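PDB 1MBM: chymotrypsin-like serine protease from Equine arteritis virus, which probably cleaves the viral replicase polyprotein as a chymotrypsin-like serine endopeptidase. Local coordinates for residues P82-A87 / S155-H160; Y138-T141 / K145-G148. One frame throughout, in Å; residues are numbered along the deposited sequence.

Interaction 1 (P82-A87 / S155-H160); sequences PTTGPA and SSLSKH
T84 presents the carbon side of its side chain to the imidazole of H160, and that one meeting makes up most of the contact. The threonine CB sits over one face of the ring, 3.9 Å from the ring centroid and 17° off the ring normal, displaced toward the rim on the CG side. This is a CH-pi contact, with the two side chains crossing at roughly a right angle. CB lies nearest to H160 CG, at 3.7 Å, while the methyl CG2 hangs past the rim beside the CG-CD2 bond, 3.7 Å from H160 CD2. The hydroxyl OG1 stands farther off, 4.2 Å from NE2 of H160, and makes no hydrogen bond to it.

The same methyl, set opposite the backbone N by a chi1 of -60°, also reaches the CD1 methyl of L157 at 3.8 Å. L157 is buried; behind this methyl contact its side chain packs on L99 of the strand 94-100 and on L187 of the helix 185-192. Through L157 and H160, T84 ties the lead-in to strand 85-91 to the short helix 154-158 and the residues after it. T84 also touches S101 and F161.

No hydrogen bond passes directly from one segment to the other. Instead a single water donates to both main chains, 2.9 Å from T84 O and 2.7 Å from H160 O, and bridges the two carbonyls. The direct part of the contact is therefore van der Waals and CH-pi in character, a small area of carbon against carbon and ring that buries 144 Å² over both sides, and the polar link between the segments runs through the water on the two carbonyl oxygens.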
ATOM      1  N   PRO A  82       3.404  -8.719   6.711  1.00 12.10           N
ATOM      2  CA  PRO A  82       3.479  -7.378   7.289  1.00 12.99           C
ATOM      3  C   PRO A  82       4.343  -7.373   8.545  1.00 11.72           C
ATOM      4  O   PRO A  82       4.258  -8.273   9.379  1.00 13.54           O
ATOM      5  CB  PRO A  82       2.021  -7.071   7.651  1.00 12.53           C
ATOM      6  CG  PRO A  82       1.355  -8.423   7.710  1.00 17.67           C
ATOM      7  CD  PRO A  82       2.012  -9.199   6.620  1.00 13.06           C
ATOM      8  N   THR A  83       5.191  -6.362   8.650  1.00 12.99           N
ATOM      9  CA  THR A  83       6.020  -6.147   9.817  1.00 13.99           C
ATOM     10  C   THR A  83       5.599  -4.797  10.396  1.00 13.67           C
ATOM     11  O   THR A  83       5.438  -3.832   9.652  1.00 13.70           O
ATOM     12  CB  THR A  83       7.494  -6.148   9.379  1.00 15.77           C
ATOM     13  OG1 THR A  83       7.927  -7.508   9.209  1.00 22.48           O
ATOM     14  CG2 THR A  83       8.406  -5.617  10.466  1.00 19.58           C
ATOM     15  N   THR A  84       5.376  -4.724  11.701  1.00 10.05           N
ATOM     16  CA  THR A  84       4.975  -3.447  12.296  1.00 12.21           C
ATOM     17  C   THR A  84       6.082  -2.397  12.141  1.00 10.03           C
ATOM     18  O   THR A  84       7.152  -2.513  12.722  1.00  8.76           O
ATOM     19  CB  THR A  84       4.604  -3.614  13.784  1.00 14.46           C
ATOM     20  OG1 THR A  84       3.505  -4.533  13.913  1.00 14.42           O
ATOM     21  CG2 THR A  84       4.048  -2.298  14.329  1.00  9.45           C
ATOM     22  N   GLY A  85       5.820  -1.376  11.340  1.00 10.18           N
ATOM     23  CA  GLY A  85       6.805  -0.343  11.090  1.00  9.62           C
ATOM     24  C   GLY A  85       6.397   0.490   9.891  1.00 10.39           C
ATOM     25  O   GLY A  85       5.274   0.370   9.395  1.00  8.89           O
ATOM     26  N   PRO A  86       7.301   1.347   9.429  1.00 10.02           N
ATOM     27  CA  PRO A  86       7.042   2.167   8.249  1.00  9.37           C
ATOM     28  C   PRO A  86       6.860   1.313   6.988  1.00  9.87           C
ATOM     29  O   PRO A  86       7.403   0.224   6.879  1.00  8.38           O
ATOM     30  CB  PRO A  86       8.317   3.011   8.133  1.00 12.16           C
ATOM     31  CG  PRO A  86       9.358   2.191   8.863  1.00 16.14           C
ATOM     32  CD  PRO A  86       8.615   1.645  10.029  1.00 10.32           C
ATOM     33  N   ALA A  87       6.066   1.815   6.056  1.00  5.86           N
ATOM     34  CA  ALA A  87       5.868   1.167   4.771  1.00  7.25           C
ATOM     35  C   ALA A  87       5.638   2.265   3.752  1.00  6.84           C
ATOM     36  O   ALA A  87       5.222   3.373   4.103  1.00  9.34           O
ATOM     37  CB  ALA A  87       4.687   0.199   4.807  1.00  5.41           C
ATOM     38  N   SER A 155       1.006   1.758  23.620  1.00  5.33           N
ATOM     39  CA  SER A 155       2.115   1.068  24.280  1.00 10.15           C
ATOM     40  C   SER A 155       2.530  -0.183  23.501  1.00  9.74           C
ATOM     41  O   SER A 155       3.717  -0.399  23.265  1.00  7.30           O
ATOM     42  CB  SER A 155       1.771   0.718  25.726  1.00  8.53           C
ATOM     43  OG  SER A 155       0.662  -0.150  25.775  1.00 11.39           O
ATOM     44  N   SER A 156       1.553  -0.983  23.081  1.00  8.38           N
ATOM     45  CA  SER A 156       1.838  -2.191  22.303  1.00 10.52           C
ATOM     46  C   SER A 156       2.527  -1.847  20.982  1.00 10.87           C
ATOM     47  O   SER A 156       3.503  -2.491  20.604  1.00  9.00           O
ATOM     48  CB  SER A 156       0.562  -3.008  22.059  1.00  9.59           C
ATOM     49  OG  SER A 156       0.755  -3.968  21.034  1.00 19.86           O
ATOM     50  N   LEU A 157       2.014  -0.821  20.298  1.00  8.77           N
ATOM     51  CA  LEU A 157       2.595  -0.334  19.056  1.00  9.31           C
ATOM     52  C   LEU A 157       4.036   0.153  19.295  1.00 12.11           C
ATOM     53  O   LEU A 157       4.935  -0.102  18.489  1.00  7.64           O
ATOM     54  CB  LEU A 157       1.735   0.820  18.525  1.00 10.26           C
ATOM     55  CG  LEU A 157       1.771   1.303  17.077  1.00 15.13           C
ATOM     56  CD1 LEU A 157       1.726   0.142  16.077  1.00 10.84           C
ATOM     57  CD2 LEU A 157       0.596   2.256  16.853  1.00  9.19           C
ATOM     58  N   SER A 158       4.243   0.831  20.423  1.00  9.98           N
ATOM     59  CA  SER A 158       5.540   1.423  20.769  1.00 11.15           C
ATOM     60  C   SER A 158       6.714   0.438  20.904  1.00 11.10           C
ATOM     61  O   SER A 158       7.861   0.799  20.662  1.00  9.11           O
ATOM     62  CB  SER A 158       5.400   2.267  22.034  1.00  8.72           C
ATOM     63  OG  SER A 158       4.549   3.368  21.781  1.00 10.05           O
ATOM     64  N   LYS A 159       6.415  -0.803  21.273  1.00 10.15           N
ATOM     65  CA  LYS A 159       7.423  -1.859  21.378  1.00 11.49           C
ATOM     66  C   LYS A 159       8.222  -2.038  20.085  1.00 12.65           C
ATOM     67  O   LYS A 159       9.381  -2.469  20.118  1.00 13.22           O
ATOM     68  CB  LYS A 159       6.745  -3.204  21.682  1.00 13.23           C
ATOM     69  CG  LYS A 159       6.228  -3.366  23.094  1.00 17.65           C
ATOM     70  CD  LYS A 159       5.669  -4.774  23.298  1.00 22.65           C
ATOM     71  CE  LYS A 159       4.765  -5.166  22.128  1.00 25.84           C
ATOM     72  NZ  LYS A 159       4.166  -6.514  22.288  1.00 30.21           N
ATOM     73  N   HIS A 160       7.602  -1.710  18.952  1.00  7.04           N
ATOM     74  CA  HIS A 160       8.223  -1.924  17.653  1.00  7.45           C
ATOM     75  C   HIS A 160       9.030  -0.759  17.102  1.00  7.25           C
ATOM     76  O   HIS A 160       9.505  -0.820  15.962  1.00  7.09           O
ATOM     77  CB  HIS A 160       7.130  -2.297  16.653  1.00 10.39           C
ATOM     78  CG  HIS A 160       6.327  -3.484  17.076  1.00 17.79           C
ATOM     79  ND1 HIS A 160       6.785  -4.773  16.925  1.00 11.03           N
ATOM     80  CD2 HIS A 160       5.107  -3.578  17.661  1.00 12.39           C
ATOM     81  CE1 HIS A 160       5.876  -5.615  17.386  1.00 18.34           C
ATOM     82  NE2 HIS A 160       4.850  -4.916  17.840  1.00 15.38           N
TER
HETATM   83  O   HOH W   1       9.432  -0.824  13.266  1.00 31.97           O

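Interaction 2 (Y138-T141 / K145-G148); sequences YVTT and KLLG
T141 closes one end of a short antiparallel pairing with the K145-G148 segment, and its side chain serves both polar and apolar partners. Its CB stays 4.1 Å from K145 O, and there the group divides. The hydroxyl OG1 stands between the backbone N and the carbonyl carbon (chi1 75°) and accepts the N-H of K145 in a rather long bond of 3.3 Å; OG1 is also hydrogen-bonded to S143 OG. The T141 and K145 side chains lie side by side, pointing the same way, with T141 OG1 3.5 Å from K145 CB. The methyl CG2 takes the other direction, passing K145 O and ending against L147, 3.8 Å from its CG and crossing that side chain at about a right angle.

The backbone supplies the regular part. T141 N donates to K145 O at 3.0 Å, nearly straight and in the carbonyl plane. V139 and L147 form a hydrogen-bonded pair: L147 N reaches V139 O at 2.7 Å (172° at the hydrogen), and V139 N returns a bond to L147 O, tilted 26° out of the carbonyl plane. T140 and L146 follow as a non-hydrogen-bonded pair on the opposite face. There L146 CD1 approaches T140 OG1 to 3.6 Å and also touches Y138 CB. T140 OG1 is hydrogen-bonded to T129 OG1.

At the other end the Y138 ring has L147 O near its plane at the edge, and CE1 comes within 3.3 Å of G148 O. Its phenol OH is bonded to N132. G148 has a positive phi, where a CB would press on the carbonyl O of L147 and come tight against Y138 CA. The whole is a beta hairpin, strand 136-140 with 146-147, in the second beta-barrel of a chymotrypsin-like proteinase.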
ATOM      1  N   TYR A 138      -6.523   0.979   4.782  1.00  9.60           N
ATOM      2  CA  TYR A 138      -6.789  -0.449   4.834  1.00 10.31           C
ATOM      3  C   TYR A 138      -5.976  -1.077   3.707  1.00 10.77           C
ATOM      4  O   TYR A 138      -5.972  -0.567   2.585  1.00  9.18           O
ATOM      5  CB  TYR A 138      -8.279  -0.752   4.681  1.00  9.69           C
ATOM      6  CG  TYR A 138      -9.157  -0.057   5.694  1.00 11.64           C
ATOM      7  CD1 TYR A 138      -9.166  -0.450   7.026  1.00  7.98           C
ATOM      8  CD2 TYR A 138      -9.989   0.997   5.313  1.00 14.82           C
ATOM      9  CE1 TYR A 138      -9.970   0.195   7.960  1.00  9.03           C
ATOM     10  CE2 TYR A 138     -10.802   1.642   6.236  1.00 13.40           C
ATOM     11  CZ  TYR A 138     -10.792   1.235   7.553  1.00 12.58           C
ATOM     12  OH  TYR A 138     -11.609   1.871   8.465  1.00 13.29           O
ATOM     13  N   VAL A 139      -5.256  -2.153   4.020  1.00  7.88           N
ATOM     14  CA  VAL A 139      -4.376  -2.805   3.057  1.00  6.64           C
ATOM     15  C   VAL A 139      -4.703  -4.293   2.919  1.00  7.83           C
ATOM     16  O   VAL A 139      -4.860  -4.989   3.909  1.00  8.70           O
ATOM     17  CB  VAL A 139      -2.902  -2.649   3.484  1.00  6.73           C
ATOM     18  CG1 VAL A 139      -1.962  -3.490   2.597  1.00  5.09           C
ATOM     19  CG2 VAL A 139      -2.488  -1.157   3.503  1.00  7.29           C
ATOM     20  N   THR A 140      -4.804  -4.791   1.696  1.00  7.12           N
ATOM     21  CA  THR A 140      -5.112  -6.202   1.521  1.00  9.60           C
ATOM     22  C   THR A 140      -3.861  -6.968   1.127  1.00 10.57           C
ATOM     23  O   THR A 140      -3.199  -6.592   0.160  1.00  8.57           O
ATOM     24  CB  THR A 140      -6.187  -6.393   0.443  1.00  9.35           C
ATOM     25  OG1 THR A 140      -7.424  -5.793   0.869  1.00 13.46           O
ATOM     26  CG2 THR A 140      -6.527  -7.880   0.297  1.00 11.56           C
ATOM     27  N   THR A 141      -3.541  -8.040   1.856  1.00  6.25           N
ATOM     28  CA  THR A 141      -2.393  -8.877   1.496  1.00  6.97           C
ATOM     29  C   THR A 141      -2.728  -9.833   0.339  1.00  8.64           C
ATOM     30  O   THR A 141      -3.904 -10.047   0.024  1.00  8.28           O
ATOM     31  CB  THR A 141      -1.933  -9.707   2.706  1.00 10.87           C
ATOM     32  OG1 THR A 141      -2.861 -10.778   2.926  1.00  5.70           O
ATOM     33  CG2 THR A 141      -1.977  -8.879   3.985  1.00  9.36           C
ATOM     34  N   LYS A 145      -6.103 -11.098   3.315  1.00 10.88           N
ATOM     35  CA  LYS A 145      -6.299 -10.618   4.673  1.00 12.62           C
ATOM     36  C   LYS A 145      -6.375  -9.094   4.653  1.00  8.63           C
ATOM     37  O   LYS A 145      -5.557  -8.447   4.006  1.00  5.97           O
ATOM     38  CB  LYS A 145      -5.137 -11.097   5.551  1.00 14.38           C
ATOM     39  CG  LYS A 145      -5.197 -10.647   6.997  1.00 20.78           C
ATOM     40  CD  LYS A 145      -4.310 -11.525   7.874  1.00 26.70           C
ATOM     41  CE  LYS A 145      -4.567 -11.286   9.356  1.00 34.59           C
ATOM     42  NZ  LYS A 145      -6.022 -11.151   9.678  1.00 39.57           N
ATOM     43  N   LEU A 146      -7.365  -8.512   5.324  1.00  6.23           N
ATOM     44  CA  LEU A 146      -7.437  -7.065   5.389  1.00  8.48           C
ATOM     45  C   LEU A 146      -6.668  -6.535   6.611  1.00  9.79           C
ATOM     46  O   LEU A 146      -6.962  -6.906   7.748  1.00 10.30           O
ATOM     47  CB  LEU A 146      -8.903  -6.586   5.406  1.00 10.16           C
ATOM     48  CG  LEU A 146      -9.099  -5.067   5.299  1.00 15.06           C
ATOM     49  CD1 LEU A 146      -8.983  -4.565   3.838  1.00 15.63           C
ATOM     50  CD2 LEU A 146     -10.423  -4.657   5.886  1.00 13.31           C
ATOM     51  N   LEU A 147      -5.655  -5.702   6.366  1.00  6.06           N
ATOM     52  CA  LEU A 147      -4.888  -5.082   7.437  1.00  7.09           C
ATOM     53  C   LEU A 147      -5.467  -3.704   7.687  1.00  4.78           C
ATOM     54  O   LEU A 147      -5.894  -3.043   6.740  1.00  6.11           O
ATOM     55  CB  LEU A 147      -3.416  -4.899   7.028  1.00  8.93           C
ATOM     56  CG  LEU A 147      -2.654  -6.109   6.468  1.00 13.58           C
ATOM     57  CD1 LEU A 147      -1.188  -5.742   6.176  1.00 15.15           C
ATOM     58  CD2 LEU A 147      -2.754  -7.309   7.403  1.00  9.67           C
ATOM     59  N   GLY A 148      -5.477  -3.277   8.948  1.00  2.71           N
ATOM     60  CA  GLY A 148      -5.929  -1.947   9.325  1.00  3.28           C
ATOM     61  C   GLY A 148      -7.318  -1.826   9.952  1.00  5.79           C
ATOM     62  O   GLY A 148      -7.758  -0.719  10.254  1.00  7.74           O
TER

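In the fold
The two interactions lie about 15 Å apart, centre to centre, and reach the same antiparallel sheet. They also touch directly: P82 CB packs against L147 CD1 at 3.8 Å, so the residues leading to strand 85-91 meet the hairpin of interaction 2 as well as L157 and H160 of interaction 1. In sequence, the hairpin falls between the two halves of interaction 1. Interaction 2 is the one near the probable catalytic centre, since the T140 side chain touches D59, which with H33 and S114 has the geometry of a Ser-His-Asp triad. Interaction 1 instead joins the barrel to the C-terminal extension, about 16 Å from the chain centre.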